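Local coordinates for Ycf54 protein (Thermosynechococcus elongatus, PDB 3HZE), which is of unsettled molecular function but, as a member of the Ycf54 family, probably assists the oxidative cyclase step of chlorophyll biosynthesis, at residues Glu16-Glu21 against Lys80-Tyr85; Arg25-His30 against Ser70-Phe75; His30-Glu33 against Glu37-Phe40; Gln74-Leu79 against Val86-Phe91. All blocks are in the same frame, centred on the assembly; numbering follows the deposited sequence.

In the fold
All four contacts lie in a small monomer, around the two helices, 21-34 and 73-83, that pack beside a four-stranded antiparallel sheet. Helix 73-83 runs through contacts 2, 4 and 1 in turn: its first turn takes the arginine of helix 21-34, its middle faces edge strand 87-92, and its last turn meets the loop at 16-21. Contacts 2 and 3 are neighbours, their centres about 6 Å apart, joined through Phe40 and a probable hydrogen bond of 2.7 Å between Ser70 OG and Asp39 O. Contacts 1 and 3 are farthest apart, about 20 Å between centres. Contacts 1 and 4 touch where Leu20 CD2 lies 3.9 Å from Leu79 CD2.

Contact 1. Residues Glu16-Glu21 against Lys80-Tyr85; sequences EEEPLE and KLRLEY
The last turn of helix 73-83 meets the loop between helices 13-16 and 21-34, where Leu83 packs against Glu18 and Leu20. The two segments come closest at Glu18 and Leu83, with CA atoms 6.8 Å apart. Leu20 and Leu83 meet tip to tip through their methyl groups, CD2 of Leu20 standing 4.1 Å from CD1 of Leu83. Glu18 instead runs past Leu83 in the opposite direction, its CB 3.9 Å from Leu83 CG. A bend at chi2 (-67°) lets this aliphatic part lie along the leucine while the carboxylate goes on toward Arg82. Its charge is met indirectly: a water donates to Glu18 OE2 at 2.9 Å and accepts from Arg82 NH2 at 3.0 Å. Glu18 OE1 is 4.5 Å from the same NH2 and well out of the guanidinium plane, which leaves at most a long-range attraction. Just past the helix, Glu84 takes a positive phi (67°) and Tyr85 N bonds to Leu83 O at 2.7 Å, forming a gamma turn that redirects the chain toward strand 87-92. Helix 13-16 lies beside the contact, with Leu14 touching both leucines and Phe13 touching Glu18 and Tyr85.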
loop_
_atom_site.group_PDB
_atom_site.type_symbol
_atom_site.label_atom_id
_atom_site.label_comp_id
_atom_site.label_asym_id
_atom_site.label_seq_id
_atom_site.Cartn_x
_atom_site.Cartn_y
_atom_site.Cartn_z
ATOM N N GLU A 16 11.085 10.542 2.847
ATOM C CA GLU A 16 11.603 11.910 2.928
ATOM C C GLU A 16 10.547 13.002 2.895
ATOM O O GLU A 16 10.860 14.173 3.125
ATOM C CB GLU A 16 12.623 12.164 1.804
ATOM C CG GLU A 16 13.697 11.095 1.708
ATOM C CD GLU A 16 14.852 11.488 0.801
ATOM O OE1 GLU A 16 14.634 12.258 -0.158
ATOM O OE2 GLU A 16 15.980 11.009 1.047
ATOM N N GLU A 17 9.303 12.637 2.603
ATOM C CA GLU A 17 8.231 13.624 2.545
ATOM C C GLU A 17 6.986 13.265 3.348
ATOM O O GLU A 17 6.465 14.097 4.088
ATOM C CB GLU A 17 7.811 13.888 1.094
ATOM C CG GLU A 17 8.832 14.659 0.270
ATOM C CD GLU A 17 8.302 15.026 -1.105
ATOM O OE1 GLU A 17 8.917 14.622 -2.113
ATOM O OE2 GLU A 17 7.264 15.714 -1.178
ATOM N N GLU A 18 6.514 12.033 3.204
ATOM C CA GLU A 18 5.309 11.609 3.901
ATOM C C GLU A 18 5.429 10.260 4.605
ATOM O O GLU A 18 4.822 9.275 4.175
ATOM C CB GLU A 18 4.137 11.549 2.914
ATOM C CG GLU A 18 3.679 12.897 2.394
ATOM C CD GLU A 18 3.057 13.753 3.472
ATOM O OE1 GLU A 18 2.731 13.215 4.553
ATOM O OE2 GLU A 18 2.883 14.965 3.235
ATOM N N PRO A 19 6.224 10.190 5.685
ATOM C CA PRO A 19 6.380 8.929 6.418
ATOM C C PRO A 19 5.026 8.521 7.005
ATOM O O PRO A 19 4.319 9.354 7.571
ATOM C CB PRO A 19 7.422 9.278 7.488
ATOM C CG PRO A 19 7.191 10.773 7.719
ATOM C CD PRO A 19 7.031 11.264 6.294
ATOM N N LEU A 20 4.660 7.249 6.866
ATOM C CA LEU A 20 3.365 6.767 7.357
ATOM C C LEU A 20 3.426 5.948 8.647
ATOM O O LEU A 20 2.430 5.393 9.102
ATOM C CB LEU A 20 2.689 5.941 6.261
ATOM C CG LEU A 20 2.304 6.734 5.009
ATOM C CD1 LEU A 20 1.729 5.794 3.952
ATOM C CD2 LEU A 20 1.282 7.794 5.387
ATOM N N GLU A 21 4.621 5.874 9.205
ATOM C CA GLU A 21 4.916 5.151 10.428
ATOM C C GLU A 21 3.865 5.343 11.524
ATOM O O GLU A 21 3.264 4.377 12.012
ATOM C CB GLU A 21 6.255 5.656 10.935
ATOM C CG GLU A 21 7.112 4.672 11.623
ATOM C CD GLU A 21 8.395 5.319 12.090
ATOM O OE1 GLU A 21 9.107 5.915 11.248
ATOM O OE2 GLU A 21 8.674 5.239 13.300
ATOM N N LYS A 80 -4.816 9.000 -0.188
ATOM C CA LYS A 80 -4.620 9.731 -1.436
ATOM C C LYS A 80 -4.891 11.223 -1.196
ATOM O O LYS A 80 -4.150 12.079 -1.678
ATOM C CB LYS A 80 -5.553 9.179 -2.516
ATOM C CG LYS A 80 -5.068 9.395 -3.955
ATOM C CD LYS A 80 -5.065 10.852 -4.348
ATOM C CE LYS A 80 -4.508 11.041 -5.761
ATOM N NZ LYS A 80 -4.358 12.488 -6.105
ATOM N N LEU A 81 -5.950 11.531 -0.449
ATOM C CA LEU A 81 -6.282 12.923 -0.138
ATOM C C LEU A 81 -5.146 13.574 0.649
ATOM O O LEU A 81 -4.747 14.703 0.370
ATOM C CB LEU A 81 -7.556 13.008 0.709
ATOM C CG LEU A 81 -8.938 12.987 0.057
ATOM C CD1 LEU A 81 -10.002 13.126 1.155
ATOM C CD2 LEU A 81 -9.057 14.135 -0.950
ATOM N N ARG A 82 -4.634 12.851 1.639
ATOM C CA ARG A 82 -3.551 13.355 2.474
ATOM C C ARG A 82 -2.192 13.479 1.771
ATOM O O ARG A 82 -1.535 14.514 1.881
ATOM C CB ARG A 82 -3.392 12.463 3.718
ATOM C CG ARG A 82 -4.534 12.550 4.740
ATOM C CD ARG A 82 -4.376 13.773 5.644
ATOM N NE ARG A 82 -3.000 13.872 6.118
ATOM C CZ ARG A 82 -2.242 14.955 5.993
ATOM N NH1 ARG A 82 -2.736 16.046 5.421
ATOM N NH2 ARG A 82 -0.976 14.931 6.399
ATOM N N LEU A 83 -1.775 12.435 1.053
ATOM C CA LEU A 83 -0.465 12.427 0.386
ATOM C C LEU A 83 -0.398 13.076 -0.995
ATOM O O LEU A 83 0.629 13.656 -1.363
ATOM C CB LEU A 83 0.061 10.987 0.290
ATOM C CG LEU A 83 0.715 10.369 1.528
ATOM C CD1 LEU A 83 -0.203 10.489 2.723
ATOM C CD2 LEU A 83 1.043 8.903 1.252
ATOM N N GLU A 84 -1.481 12.948 -1.754
ATOM C CA GLU A 84 -1.608 13.519 -3.092
ATOM C C GLU A 84 -0.702 12.945 -4.183
ATOM O O GLU A 84 -1.183 12.422 -5.184
ATOM C CB GLU A 84 -1.429 15.050 -3.042
ATOM C CG GLU A 84 -1.559 15.720 -4.410
ATOM C CD GLU A 84 -1.570 17.244 -4.350
ATOM O OE1 GLU A 84 -1.596 17.867 -5.431
ATOM O OE2 GLU A 84 -1.556 17.818 -3.238
ATOM N N TYR A 85 0.607 13.039 -3.997
ATOM C CA TYR A 85 1.557 12.558 -5.006
ATOM C C TYR A 85 1.823 11.057 -4.962
ATOM O O TYR A 85 2.961 10.616 -4.789
ATOM C CB TYR A 85 2.871 13.321 -4.858
ATOM C CG TYR A 85 2.718 14.792 -5.133
ATOM C CD1 TYR A 85 2.630 15.265 -6.438
ATOM C CD2 TYR A 85 2.629 15.709 -4.093
ATOM C CE1 TYR A 85 2.459 16.620 -6.706
ATOM C CE2 TYR A 85 2.454 17.075 -4.348
ATOM C CZ TYR A 85 2.371 17.519 -5.657
ATOM O OH TYR A 85 2.196 18.857 -5.930
HETATM O O HOH W 1 1.128 16.506 4.915
#

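Contact 2. Residues Arg25-His30 against Ser70-Phe75; sequences RERQRH and STNQQF
The backbones of helix 21-34 and the start of helix 73-83 stay well apart here, the nearest CA atoms, those of Arg27 and Phe75, being 10.2 Å from each other. Arg27 spans the gap with a chain extended from CG to NE, and its guanidinium lies flat on the Phe75 ring, planes 14° apart. The stack is displaced: Arg27 CZ sits 4.0 Å from the centroid of the Phe75 ring and off its normal, a cation-pi contact, while Arg27 CD covers the same face more squarely as a CH-pi contact. Phe40 gives the arginine a second cation-pi partner. Phe75 belongs to the first turn of its helix, which Asn72 closes as N-cap: Asn72 OD1 accepts from Phe75 N at 3.0 Å, the donor standing 50° out of the amide's carbonyl plane. That leaves Asn72 ND2 near the edge of the guanidinium, 3.8 Å from Arg27 NH2, the two planes almost perpendicular. Before the cap, Ser70 OG accepts from Asn72 N at 3.0 Å in an ST turn and is also bonded to Asp39 O. A water donates to Ser70 OG at 3.1 Å and accepts from Arg27 NH2 at 2.9 Å, bridging helix 21-34 to the end of strand 65-70.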
loop_
_atom_site.group_PDB
_atom_site.type_symbol
_atom_site.label_atom_id
_atom_site.label_comp_id
_atom_site.label_asym_id
_atom_site.label_seq_id
_atom_site.Cartn_x
_atom_site.Cartn_y
_atom_site.Cartn_z
ATOM N N ARG A 25 0.822 3.040 13.183
ATOM C CA ARG A 25 0.774 2.726 14.606
ATOM C C ARG A 25 -0.461 3.272 15.331
ATOM O O ARG A 25 -1.025 2.588 16.191
ATOM C CB ARG A 25 2.069 3.188 15.291
ATOM C CG ARG A 25 3.290 2.363 14.848
ATOM C CD ARG A 25 4.409 2.386 15.879
ATOM N NE ARG A 25 4.940 3.732 16.078
ATOM C CZ ARG A 25 5.775 4.342 15.243
ATOM N NH1 ARG A 25 6.190 3.726 14.142
ATOM N NH2 ARG A 25 6.184 5.578 15.503
ATOM N N GLU A 26 -0.887 4.488 14.996
ATOM C CA GLU A 26 -2.080 5.041 15.634
ATOM C C GLU A 26 -3.295 4.232 15.193
ATOM O O GLU A 26 -4.178 3.939 15.998
ATOM C CB GLU A 26 -2.286 6.526 15.258
ATOM C CG GLU A 26 -1.275 7.480 15.892
ATOM C CD GLU A 26 -1.495 8.946 15.508
ATOM O OE1 GLU A 26 -0.563 9.755 15.722
ATOM O OE2 GLU A 26 -2.587 9.303 15.010
ATOM N N ARG A 27 -3.345 3.866 13.914
ATOM C CA ARG A 27 -4.485 3.091 13.414
ATOM C C ARG A 27 -4.503 1.687 14.005
ATOM O O ARG A 27 -5.572 1.151 14.314
ATOM C CB ARG A 27 -4.467 3.006 11.886
ATOM C CG ARG A 27 -5.810 2.582 11.295
ATOM C CD ARG A 27 -5.787 2.659 9.780
ATOM N NE ARG A 27 -7.027 2.194 9.158
ATOM C CZ ARG A 27 -8.143 2.911 9.048
ATOM N NH1 ARG A 27 -8.203 4.149 9.524
ATOM N NH2 ARG A 27 -9.197 2.396 8.431
ATOM N N GLN A 28 -3.323 1.087 14.147
ATOM C CA GLN A 28 -3.226 -0.247 14.726
ATOM C C GLN A 28 -3.677 -0.208 16.182
ATOM O O GLN A 28 -4.404 -1.089 16.635
ATOM C CB GLN A 28 -1.789 -0.774 14.629
ATOM C CG GLN A 28 -1.368 -1.161 13.207
ATOM C CD GLN A 28 0.086 -1.601 13.126
ATOM O OE1 GLN A 28 0.534 -2.124 12.102
ATOM N NE2 GLN A 28 0.831 -1.382 14.202
ATOM N N ARG A 29 -3.259 0.822 16.914
ATOM C CA ARG A 29 -3.661 0.963 18.312
ATOM C C ARG A 29 -5.175 1.144 18.407
ATOM O O ARG A 29 -5.822 0.606 19.312
ATOM C CB ARG A 29 -2.970 2.166 18.959
ATOM C CG ARG A 29 -1.458 2.032 19.120
ATOM C CD ARG A 29 -0.862 3.337 19.670
ATOM N NE ARG A 29 0.585 3.416 19.469
ATOM C CZ ARG A 29 1.230 4.526 19.118
ATOM N NH1 ARG A 29 0.560 5.652 18.925
ATOM N NH2 ARG A 29 2.545 4.512 18.958
ATOM N N HIS A 30 -5.736 1.909 17.474
ATOM C CA HIS A 30 -7.175 2.143 17.458
ATOM C C HIS A 30 -7.939 0.838 17.190
ATOM O O HIS A 30 -8.962 0.571 17.823
ATOM C CB HIS A 30 -7.519 3.197 16.400
ATOM C CG HIS A 30 -8.982 3.308 16.107
ATOM N ND1 HIS A 30 -9.909 3.674 17.059
ATOM C CD2 HIS A 30 -9.680 3.100 14.964
ATOM C CE1 HIS A 30 -11.113 3.688 16.518
ATOM N NE2 HIS A 30 -11.002 3.344 15.247
ATOM N N SER A 70 -5.169 -2.171 1.482
ATOM C CA SER A 70 -6.225 -2.342 2.472
ATOM C C SER A 70 -7.541 -2.775 1.842
ATOM O O SER A 70 -7.828 -2.448 0.690
ATOM C CB SER A 70 -6.452 -1.032 3.235
ATOM O OG SER A 70 -7.507 -1.170 4.181
ATOM N N THR A 71 -8.345 -3.515 2.594
ATOM C CA THR A 71 -9.636 -3.929 2.070
ATOM C C THR A 71 -10.671 -2.853 2.390
ATOM O O THR A 71 -11.843 -2.973 2.027
ATOM C CB THR A 71 -10.076 -5.279 2.648
ATOM O OG1 THR A 71 -9.904 -5.271 4.070
ATOM C CG2 THR A 71 -9.245 -6.405 2.038
ATOM N N ASN A 72 -10.226 -1.798 3.074
ATOM C CA ASN A 72 -11.089 -0.666 3.416
ATOM C C ASN A 72 -10.782 0.430 2.395
ATOM O O ASN A 72 -9.756 1.106 2.488
ATOM C CB ASN A 72 -10.770 -0.153 4.823
ATOM C CG ASN A 72 -11.649 1.024 5.232
ATOM O OD1 ASN A 72 -11.881 1.940 4.443
ATOM N ND2 ASN A 72 -12.136 1.003 6.471
ATOM N N GLN A 73 -11.675 0.619 1.431
ATOM C CA GLN A 73 -11.451 1.612 0.392
ATOM C C GLN A 73 -11.348 3.052 0.883
ATOM O O GLN A 73 -10.558 3.826 0.349
ATOM C CB GLN A 73 -12.538 1.509 -0.682
ATOM C CG GLN A 73 -12.446 2.569 -1.767
ATOM C CD GLN A 73 -13.396 2.304 -2.917
ATOM O OE1 GLN A 73 -14.528 1.859 -2.713
ATOM N NE2 GLN A 73 -12.945 2.586 -4.133
ATOM N N GLN A 74 -12.133 3.420 1.894
ATOM C CA GLN A 74 -12.084 4.789 2.396
ATOM C C GLN A 74 -10.736 5.153 2.994
ATOM O O GLN A 74 -10.301 6.293 2.875
ATOM C CB GLN A 74 -13.197 5.026 3.420
ATOM C CG GLN A 74 -14.571 5.215 2.773
ATOM C CD GLN A 74 -14.947 4.065 1.855
ATOM O OE1 GLN A 74 -15.056 2.915 2.291
ATOM N NE2 GLN A 74 -15.147 4.369 0.573
ATOM N N PHE A 75 -10.078 4.191 3.636
ATOM C CA PHE A 75 -8.771 4.453 4.224
ATOM C C PHE A 75 -7.787 4.806 3.115
ATOM O O PHE A 75 -6.965 5.710 3.261
ATOM C CB PHE A 75 -8.277 3.222 4.984
ATOM C CG PHE A 75 -6.883 3.360 5.511
ATOM C CD1 PHE A 75 -6.540 4.415 6.356
ATOM C CD2 PHE A 75 -5.903 2.448 5.149
ATOM C CE1 PHE A 75 -5.231 4.553 6.833
ATOM C CE2 PHE A 75 -4.588 2.578 5.622
ATOM C CZ PHE A 75 -4.256 3.632 6.464
HETATM O O HOH W 2 -8.268 0.094 6.904
#

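Contact 3. Residues His30-Glu33 against Glu37-Phe40; sequences HYRE and EIDF
Tyr31 and Asp39 make the polar part of this contact: the phenol OH of Tyr31 donates to Asp39 OD1 at 2.9 Å. It comes to the syn side of the carboxylate, 21° out of its plane, and the side chains cross at about a right angle. A water donates to both partners, at 2.6 Å to Asp39 OD2 and at a long 3.3 Å to Tyr31 OH, so the two groups are linked directly and through solvent. At the rim of the same ring, near its plane, Glu37 O lies 3.3 Å from Tyr31 CD2, where the weakly positive ring edge faces a carbonyl oxygen. All of this closes the short turn by which the chain leaves helix 21-34 and doubles back into strand 40-44, an outer strand of the antiparallel sheet; Tyr31 and Ile38 are the nearest backbone positions, their CA atoms 6.6 Å apart. The aromatic part is a T-shaped pair, with the edge of Phe40 directed at the face of Tyr31, ring centroids 5.0 Å apart and planes at 75°. A chi1 of 50°, with CG between backbone N and carbonyl carbon, brings Phe40 CE1 over the middle of the tyrosine ring. The apolar pair is Ile38 CD1 with Tyr31 CB, 3.6 Å apart. The same CD1 lies obliquely beside the Arg32 guanidinium, 4.1 Å from Arg32 NE. Ile38 CG2 rests over one face of Phe40, toward its rim. Outside the two segments, Asp39 pairs through its backbone with Thr71, and Gln28 touches both Ile38 and Phe40.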
loop_
_atom_site.group_PDB
_atom_site.type_symbol
_atom_site.label_atom_id
_atom_site.label_comp_id
_atom_site.label_asym_id
_atom_site.label_seq_id
_atom_site.Cartn_x
_atom_site.Cartn_y
_atom_site.Cartn_z
ATOM N N HIS A 30 -5.736 1.909 17.474
ATOM C CA HIS A 30 -7.175 2.143 17.458
ATOM C C HIS A 30 -7.939 0.838 17.190
ATOM O O HIS A 30 -8.962 0.571 17.823
ATOM C CB HIS A 30 -7.519 3.197 16.400
ATOM C CG HIS A 30 -8.982 3.308 16.107
ATOM N ND1 HIS A 30 -9.909 3.674 17.059
ATOM C CD2 HIS A 30 -9.680 3.100 14.964
ATOM C CE1 HIS A 30 -11.113 3.688 16.518
ATOM N NE2 HIS A 30 -11.002 3.344 15.247
ATOM N N TYR A 31 -7.450 0.033 16.253
ATOM C CA TYR A 31 -8.095 -1.246 15.929
ATOM C C TYR A 31 -8.017 -2.199 17.116
ATOM O O TYR A 31 -8.964 -2.935 17.396
ATOM C CB TYR A 31 -7.429 -1.906 14.714
ATOM C CG TYR A 31 -8.013 -1.506 13.375
ATOM C CD1 TYR A 31 -8.195 -0.165 13.040
ATOM C CD2 TYR A 31 -8.361 -2.471 12.431
ATOM C CE1 TYR A 31 -8.702 0.207 11.797
ATOM C CE2 TYR A 31 -8.873 -2.107 11.173
ATOM C CZ TYR A 31 -9.038 -0.766 10.867
ATOM O OH TYR A 31 -9.522 -0.394 9.626
ATOM N N ARG A 32 -6.878 -2.202 17.796
ATOM C CA ARG A 32 -6.703 -3.062 18.952
ATOM C C ARG A 32 -7.698 -2.688 20.046
ATOM O O ARG A 32 -8.327 -3.562 20.639
ATOM C CB ARG A 32 -5.273 -2.952 19.485
ATOM C CG ARG A 32 -4.303 -3.971 18.907
ATOM C CD ARG A 32 -4.232 -3.916 17.387
ATOM N NE ARG A 32 -3.305 -4.910 16.848
ATOM C CZ ARG A 32 -1.989 -4.897 17.049
ATOM N NH1 ARG A 32 -1.437 -3.936 17.779
ATOM N NH2 ARG A 32 -1.225 -5.844 16.518
ATOM N N GLU A 33 -7.859 -1.394 20.301
ATOM C CA GLU A 33 -8.789 -0.959 21.342
ATOM C C GLU A 33 -10.232 -1.288 20.974
ATOM O O GLU A 33 -11.073 -1.459 21.854
ATOM C CB GLU A 33 -8.648 0.547 21.616
ATOM C CG GLU A 33 -9.181 1.462 20.530
ATOM C CD GLU A 33 -8.936 2.937 20.832
ATOM O OE1 GLU A 33 -7.775 3.297 21.132
ATOM O OE2 GLU A 33 -9.900 3.732 20.759
ATOM N N GLU A 37 -10.033 -6.414 13.502
ATOM C CA GLU A 37 -8.933 -7.074 12.799
ATOM C C GLU A 37 -8.225 -6.100 11.856
ATOM O O GLU A 37 -8.873 -5.396 11.081
ATOM C CB GLU A 37 -9.463 -8.262 11.989
ATOM C CG GLU A 37 -8.388 -8.970 11.171
ATOM C CD GLU A 37 -8.953 -10.069 10.291
ATOM O OE1 GLU A 37 -9.890 -9.783 9.512
ATOM O OE2 GLU A 37 -8.457 -11.213 10.371
ATOM N N ILE A 38 -6.899 -6.060 11.921
ATOM C CA ILE A 38 -6.129 -5.169 11.047
ATOM C C ILE A 38 -6.416 -5.513 9.589
ATOM O O ILE A 38 -6.282 -6.669 9.190
ATOM C CB ILE A 38 -4.604 -5.322 11.273
ATOM C CG1 ILE A 38 -4.245 -5.001 12.728
ATOM C CG2 ILE A 38 -3.844 -4.408 10.324
ATOM C CD1 ILE A 38 -4.679 -3.638 13.167
ATOM N N ASP A 39 -6.815 -4.520 8.796
ATOM C CA ASP A 39 -7.091 -4.752 7.382
ATOM C C ASP A 39 -6.349 -3.776 6.473
ATOM O O ASP A 39 -6.810 -3.458 5.381
ATOM C CB ASP A 39 -8.594 -4.669 7.104
ATOM C CG ASP A 39 -9.183 -3.328 7.493
ATOM O OD1 ASP A 39 -8.424 -2.454 7.962
ATOM O OD2 ASP A 39 -10.404 -3.147 7.330
ATOM N N PHE A 40 -5.209 -3.285 6.947
ATOM C CA PHE A 40 -4.377 -2.367 6.175
ATOM C C PHE A 40 -2.950 -2.836 6.413
ATOM O O PHE A 40 -2.603 -3.226 7.531
ATOM C CB PHE A 40 -4.557 -0.922 6.651
ATOM C CG PHE A 40 -4.416 -0.747 8.136
ATOM C CD1 PHE A 40 -5.473 -1.058 8.994
ATOM C CD2 PHE A 40 -3.224 -0.281 8.682
ATOM C CE1 PHE A 40 -5.332 -0.905 10.377
ATOM C CE2 PHE A 40 -3.079 -0.127 10.056
ATOM C CZ PHE A 40 -4.129 -0.438 10.902
HETATM O O HOH W 3 -12.242 -1.494 8.156
#

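Contact 4. Residues Gln74-Leu79 against Val86-Phe91; sequences QFIQWL and VLMGQF
The helical bond from Trp78 N to Gln74 O, 2.8 Å long, belongs to the turn of helix 73-83 that presents Ile76 and Gln77 to Met88 of strand 87-92. Met88 is present as selenomethionine. Helix and strand are nearest at Ile76 and Met88, with CA atoms 7.9 Å apart, and their side chains meet at a slant. Met88 is extended through chi1 (180°) and chi2, which carries its chain straight toward the helix. Its CG comes within 3.8 Å of Ile76 CG2 and its SE within 3.9 Å of that same methyl. A bend at chi3 (66°) then turns the terminal CE aside, so the selenium rather than the end methyl faces the helix backbone, 4.2 Å from Gln77 CA. Met88 SE also packs on Lys80, one turn further along. The strand itself is held in the antiparallel sheet by backbone bonds from Leu87, Gly89 and Phe91 to strand 3-10, whose Tyr5 also touches Ile76, while Met88 O takes a bond from Gln57 NE2 of helix 55-60. Across this interface the helix and edge strand therefore meet through dispersion contacts, concentrated on one long, flexible side chain.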
loop_
_atom_site.group_PDB
_atom_site.type_symbol
_atom_site.label_atom_id
_atom_site.label_comp_id
_atom_site.label_asym_id
_atom_site.label_seq_id
_atom_site.Cartn_x
_atom_site.Cartn_y
_atom_site.Cartn_z
ATOM N N GLN A 74 -12.133 3.420 1.894
ATOM C CA GLN A 74 -12.084 4.789 2.396
ATOM C C GLN A 74 -10.736 5.153 2.994
ATOM O O GLN A 74 -10.301 6.293 2.875
ATOM C CB GLN A 74 -13.197 5.026 3.420
ATOM C CG GLN A 74 -14.571 5.215 2.773
ATOM C CD GLN A 74 -14.947 4.065 1.855
ATOM O OE1 GLN A 74 -15.056 2.915 2.291
ATOM N NE2 GLN A 74 -15.147 4.369 0.573
ATOM N N PHE A 75 -10.078 4.191 3.636
ATOM C CA PHE A 75 -8.771 4.453 4.224
ATOM C C PHE A 75 -7.787 4.806 3.115
ATOM O O PHE A 75 -6.965 5.710 3.261
ATOM C CB PHE A 75 -8.277 3.222 4.984
ATOM C CG PHE A 75 -6.883 3.360 5.511
ATOM C CD1 PHE A 75 -6.540 4.415 6.356
ATOM C CD2 PHE A 75 -5.903 2.448 5.149
ATOM C CE1 PHE A 75 -5.231 4.553 6.833
ATOM C CE2 PHE A 75 -4.588 2.578 5.622
ATOM C CZ PHE A 75 -4.256 3.632 6.464
ATOM N N ILE A 76 -7.877 4.080 2.003
ATOM C CA ILE A 76 -6.997 4.319 0.868
ATOM C C ILE A 76 -7.319 5.668 0.238
ATOM O O ILE A 76 -6.414 6.415 -0.138
ATOM C CB ILE A 76 -7.136 3.185 -0.178
ATOM C CG1 ILE A 76 -6.640 1.872 0.435
ATOM C CG2 ILE A 76 -6.361 3.513 -1.435
ATOM C CD1 ILE A 76 -5.172 1.920 0.918
ATOM N N GLN A 77 -8.606 5.987 0.120
ATOM C CA GLN A 77 -8.995 7.272 -0.452
ATOM C C GLN A 77 -8.496 8.387 0.467
ATOM O O GLN A 77 -8.101 9.453 0.006
ATOM C CB GLN A 77 -10.521 7.369 -0.601
ATOM C CG GLN A 77 -11.130 6.313 -1.512
ATOM C CD GLN A 77 -12.650 6.387 -1.554
ATOM O OE1 GLN A 77 -13.306 6.505 -0.517
ATOM N NE2 GLN A 77 -13.216 6.302 -2.755
ATOM N N TRP A 78 -8.520 8.138 1.771
ATOM C CA TRP A 78 -8.048 9.129 2.727
ATOM C C TRP A 78 -6.545 9.369 2.527
ATOM O O TRP A 78 -6.081 10.516 2.531
ATOM C CB TRP A 78 -8.326 8.653 4.151
ATOM C CG TRP A 78 -7.749 9.540 5.199
ATOM C CD1 TRP A 78 -8.273 10.706 5.677
ATOM C CD2 TRP A 78 -6.510 9.341 5.889
ATOM N NE1 TRP A 78 -7.437 11.247 6.625
ATOM C CE2 TRP A 78 -6.348 10.428 6.775
ATOM C CE3 TRP A 78 -5.520 8.345 5.844
ATOM C CZ2 TRP A 78 -5.235 10.550 7.614
ATOM C CZ3 TRP A 78 -4.415 8.465 6.679
ATOM C CH2 TRP A 78 -4.282 9.560 7.553
ATOM N N LEU A 79 -5.786 8.290 2.350
ATOM C CA LEU A 79 -4.339 8.412 2.133
ATOM C C LEU A 79 -4.045 9.230 0.871
ATOM O O LEU A 79 -3.139 10.054 0.860
ATOM C CB LEU A 79 -3.692 7.022 2.014
ATOM C CG LEU A 79 -3.415 6.269 3.324
ATOM C CD1 LEU A 79 -2.930 4.855 3.017
ATOM C CD2 LEU A 79 -2.360 7.020 4.135
ATOM N N VAL A 86 0.760 10.284 -5.134
ATOM C CA VAL A 86 0.845 8.828 -5.126
ATOM C C VAL A 86 -0.132 8.301 -6.160
ATOM O O VAL A 86 -1.023 9.027 -6.607
ATOM C CB VAL A 86 0.422 8.239 -3.759
ATOM C CG1 VAL A 86 1.379 8.688 -2.668
ATOM C CG2 VAL A 86 -1.001 8.678 -3.437
ATOM N N LEU A 87 0.032 7.038 -6.536
ATOM C CA LEU A 87 -0.870 6.407 -7.485
ATOM C C LEU A 87 -1.840 5.613 -6.632
ATOM O O LEU A 87 -1.505 5.217 -5.516
ATOM C CB LEU A 87 -0.107 5.467 -8.420
ATOM C CG LEU A 87 0.925 6.130 -9.345
ATOM C CD1 LEU A 87 1.668 5.067 -10.142
ATOM C CD2 LEU A 87 0.222 7.094 -10.283
HETATM N N MSE A 88 -3.046 5.398 -7.141
HETATM C CA MSE A 88 -4.040 4.639 -6.399
HETATM C C MSE A 88 -4.673 3.624 -7.340
HETATM O O MSE A 88 -4.697 3.825 -8.555
HETATM C CB MSE A 88 -5.109 5.579 -5.828
HETATM C CG MSE A 88 -6.198 4.873 -5.023
HETATM SE SE MSE A 88 -7.506 6.071 -4.202
HETATM C CE MSE A 88 -8.301 6.763 -5.825
ATOM N N GLY A 89 -5.171 2.528 -6.782
ATOM C CA GLY A 89 -5.804 1.520 -7.609
ATOM C C GLY A 89 -6.425 0.414 -6.783
ATOM O O GLY A 89 -6.546 0.531 -5.563
ATOM N N GLN A 90 -6.820 -0.667 -7.448
ATOM C CA GLN A 90 -7.429 -1.799 -6.763
ATOM C C GLN A 90 -7.296 -3.074 -7.585
ATOM O O GLN A 90 -7.046 -3.026 -8.791
ATOM C CB GLN A 90 -8.910 -1.517 -6.495
ATOM C CG GLN A 90 -9.730 -1.177 -7.741
ATOM C CD GLN A 90 -11.183 -0.877 -7.416
ATOM O OE1 GLN A 90 -12.036 -1.768 -7.436
ATOM N NE2 GLN A 90 -11.470 0.381 -7.098
ATOM N N PHE A 91 -7.445 -4.214 -6.926
ATOM C CA PHE A 91 -7.375 -5.488 -7.621
ATOM C C PHE A 91 -8.077 -6.547 -6.794
ATOM O O PHE A 91 -8.295 -6.356 -5.594
ATOM C CB PHE A 91 -5.918 -5.880 -7.910
ATOM C CG PHE A 91 -5.058 -6.056 -6.684
ATOM C CD1 PHE A 91 -5.168 -7.196 -5.894
ATOM C CD2 PHE A 91 -4.095 -5.100 -6.351
ATOM C CE1 PHE A 91 -4.329 -7.392 -4.787
ATOM C CE2 PHE A 91 -3.252 -5.283 -5.251
ATOM C CZ PHE A 91 -3.370 -6.432 -4.470
#